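Local coordinates for probable adhesion protein (Pseudomonas aeruginosa PAO1, PDB 6RU4) that binds ferrous iron and manganese and probably delivers ferrous iron, as a periplasmic solute-binding protein, for uptake into the cell, at residues T112-S117 and S249-G254. Residues are numbered along the deposited sequence; the frame is centred on the assembly and turned at random.
Sequences TFLSIS and SHISYG. With MN (manganese (II) ion), chain E.
H250 and F113 form the aromatic part of this contact, next to the metal site, of which H250 is a ligand. The CE1 and CZ edge of the F113 ring lies against CE1 of the imidazole; CZ of F113 lies 3.9 Å from CE1 of H250, close to the phenyl plane. The two planes make 55°, an oblique pairing with centroids 5.8 Å apart. With its CG anti to the backbone N (chi1 -171°), H250 swings its ring toward the manganese, which its NE2 binds at 2.2 Å. H41, H66, H111, H177 and H199 supply the other five ligands of an all-histidine site.

The apolar part centres on L114, whose CD2 methyl meets CD1 of I251 at 3.7 Å and lies 3.8 Å from O of S249. No hydrogen bond crosses between the segments. Within 249-254, OG of S249 accepts a hydrogen bond from N of I251 (3.2 Å), an ST turn, and is also hydrogen-bonded to OE1 of E264.

Deep in the protein, one loop follows strand 84-86 of one four-stranded parallel sheet, the other strand 244-248 of the second, so the contact bridges the two lobes. F113 and I251 both touch P15 of helix 14-24, while helix 260-277 packs on I116 and I251.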
loop_
_atom_site.group_PDB
_atom_site.type_symbol
_atom_site.label_atom_id
_atom_site.label_comp_id
_atom_site.label_asym_id
_atom_site.label_seq_id
_atom_site.Cartn_x
_atom_site.Cartn_y
_atom_site.Cartn_z
ATOM N N THR A 112 2.646 0.368 -4.298
ATOM C CA THR A 112 2.697 1.677 -4.948
ATOM C C THR A 112 1.789 2.629 -4.215
ATOM O O THR A 112 2.115 3.803 -4.044
ATOM C CB THR A 112 2.302 1.522 -6.382
ATOM O OG1 THR A 112 1.051 0.853 -6.400
ATOM C CG2 THR A 112 3.319 0.718 -7.187
ATOM N N PHE A 113 0.674 2.085 -3.720
ATOM C CA PHE A 113 -0.313 2.786 -2.930
ATOM C C PHE A 113 0.261 3.407 -1.614
ATOM O O PHE A 113 -0.425 4.231 -1.025
ATOM C CB PHE A 113 -1.527 1.889 -2.666
ATOM C CG PHE A 113 -1.229 0.539 -2.073
ATOM C CD1 PHE A 113 -1.092 0.380 -0.690
ATOM C CD2 PHE A 113 -1.231 -0.609 -2.874
ATOM C CE1 PHE A 113 -0.866 -0.891 -0.131
ATOM C CE2 PHE A 113 -1.043 -1.883 -2.309
ATOM C CZ PHE A 113 -0.868 -2.014 -0.940
ATOM N N LEU A 114 1.507 3.074 -1.187
ATOM C CA LEU A 114 2.081 3.662 0.033
ATOM C C LEU A 114 3.057 4.808 -0.270
ATOM O O LEU A 114 3.818 5.233 0.598
ATOM C CB LEU A 114 2.695 2.605 0.975
ATOM C CG LEU A 114 1.674 1.708 1.706
ATOM C CD1 LEU A 114 2.345 0.605 2.429
ATOM C CD2 LEU A 114 0.836 2.506 2.683
ATOM N N SER A 115 2.950 5.355 -1.485
ATOM C CA SER A 115 3.693 6.476 -2.038
ATOM C C SER A 115 2.698 7.607 -2.245
ATOM O O SER A 115 1.552 7.334 -2.593
ATOM C CB SER A 115 4.231 6.078 -3.404
ATOM O OG SER A 115 4.659 7.183 -4.181
ATOM N N ILE A 116 3.106 8.869 -2.064
ATOM C CA ILE A 116 2.188 9.982 -2.330
ATOM C C ILE A 116 2.141 10.228 -3.844
ATOM O O ILE A 116 1.053 10.338 -4.400
ATOM C CB ILE A 116 2.509 11.258 -1.500
ATOM C CG1 ILE A 116 2.319 11.026 0.048
ATOM C CG2 ILE A 116 1.733 12.489 -2.015
ATOM C CD1 ILE A 116 0.868 11.004 0.620
ATOM N N SER A 117 3.317 10.273 -4.507
ATOM C CA SER A 117 3.462 10.508 -5.946
ATOM C C SER A 117 2.848 9.420 -6.816
ATOM O O SER A 117 2.241 9.746 -7.845
ATOM C CB SER A 117 4.933 10.686 -6.315
ATOM O OG SER A 117 5.743 9.614 -5.855
ATOM N N SER A 249 1.440 1.942 9.187
ATOM C CA SER A 249 0.171 1.443 8.688
ATOM C C SER A 249 0.280 1.068 7.217
ATOM O O SER A 249 0.768 1.861 6.404
ATOM C CB SER A 249 -0.889 2.518 8.856
ATOM O OG SER A 249 -2.130 2.029 8.393
ATOM N N HIS A 250 -0.201 -0.140 6.879
ATOM C CA HIS A 250 -0.254 -0.692 5.526
ATOM C C HIS A 250 -1.589 -0.257 4.880
ATOM O O HIS A 250 -1.773 -0.427 3.667
ATOM C CB HIS A 250 -0.130 -2.228 5.614
ATOM C CG HIS A 250 0.038 -2.992 4.326
ATOM N ND1 HIS A 250 -0.959 -3.034 3.371
ATOM C CD2 HIS A 250 1.017 -3.847 3.958
ATOM C CE1 HIS A 250 -0.547 -3.870 2.441
ATOM N NE2 HIS A 250 0.638 -4.381 2.740
ATOM N N ILE A 251 -2.492 0.376 5.684
ATOM C CA ILE A 251 -3.832 0.873 5.294
ATOM C C ILE A 251 -4.659 -0.351 4.800
ATOM O O ILE A 251 -5.080 -0.392 3.661
ATOM C CB ILE A 251 -3.767 2.124 4.308
ATOM C CG1 ILE A 251 -2.758 3.205 4.821
ATOM C CG2 ILE A 251 -5.163 2.766 4.082
ATOM C CD1 ILE A 251 -2.267 4.249 3.800
ATOM N N SER A 252 -4.832 -1.378 5.656
ATOM C CA SER A 252 -5.509 -2.660 5.339
ATOM C C SER A 252 -6.413 -3.173 6.487
ATOM O O SER A 252 -6.986 -4.273 6.415
ATOM C CB SER A 252 -4.476 -3.733 4.996
ATOM O OG SER A 252 -3.823 -4.235 6.154
ATOM N N TYR A 253 -6.492 -2.414 7.563
ATOM C CA TYR A 253 -7.321 -2.878 8.655
ATOM C C TYR A 253 -8.460 -1.921 8.948
ATOM O O TYR A 253 -8.259 -0.714 8.912
ATOM C CB TYR A 253 -6.497 -3.217 9.926
ATOM C CG TYR A 253 -7.392 -3.549 11.096
ATOM C CD1 TYR A 253 -8.112 -4.746 11.129
ATOM C CD2 TYR A 253 -7.667 -2.598 12.076
ATOM C CE1 TYR A 253 -9.047 -5.003 12.134
ATOM C CE2 TYR A 253 -8.597 -2.842 13.081
ATOM C CZ TYR A 253 -9.275 -4.051 13.115
ATOM O OH TYR A 253 -10.173 -4.291 14.125
ATOM N N GLY A 254 -9.620 -2.492 9.283
ATOM C CA GLY A 254 -10.809 -1.756 9.675
ATOM C C GLY A 254 -11.784 -1.480 8.557
ATOM O O GLY A 254 -11.732 -2.128 7.510
HETATM MN MN MN E . 1.742 -6.067 1.741
#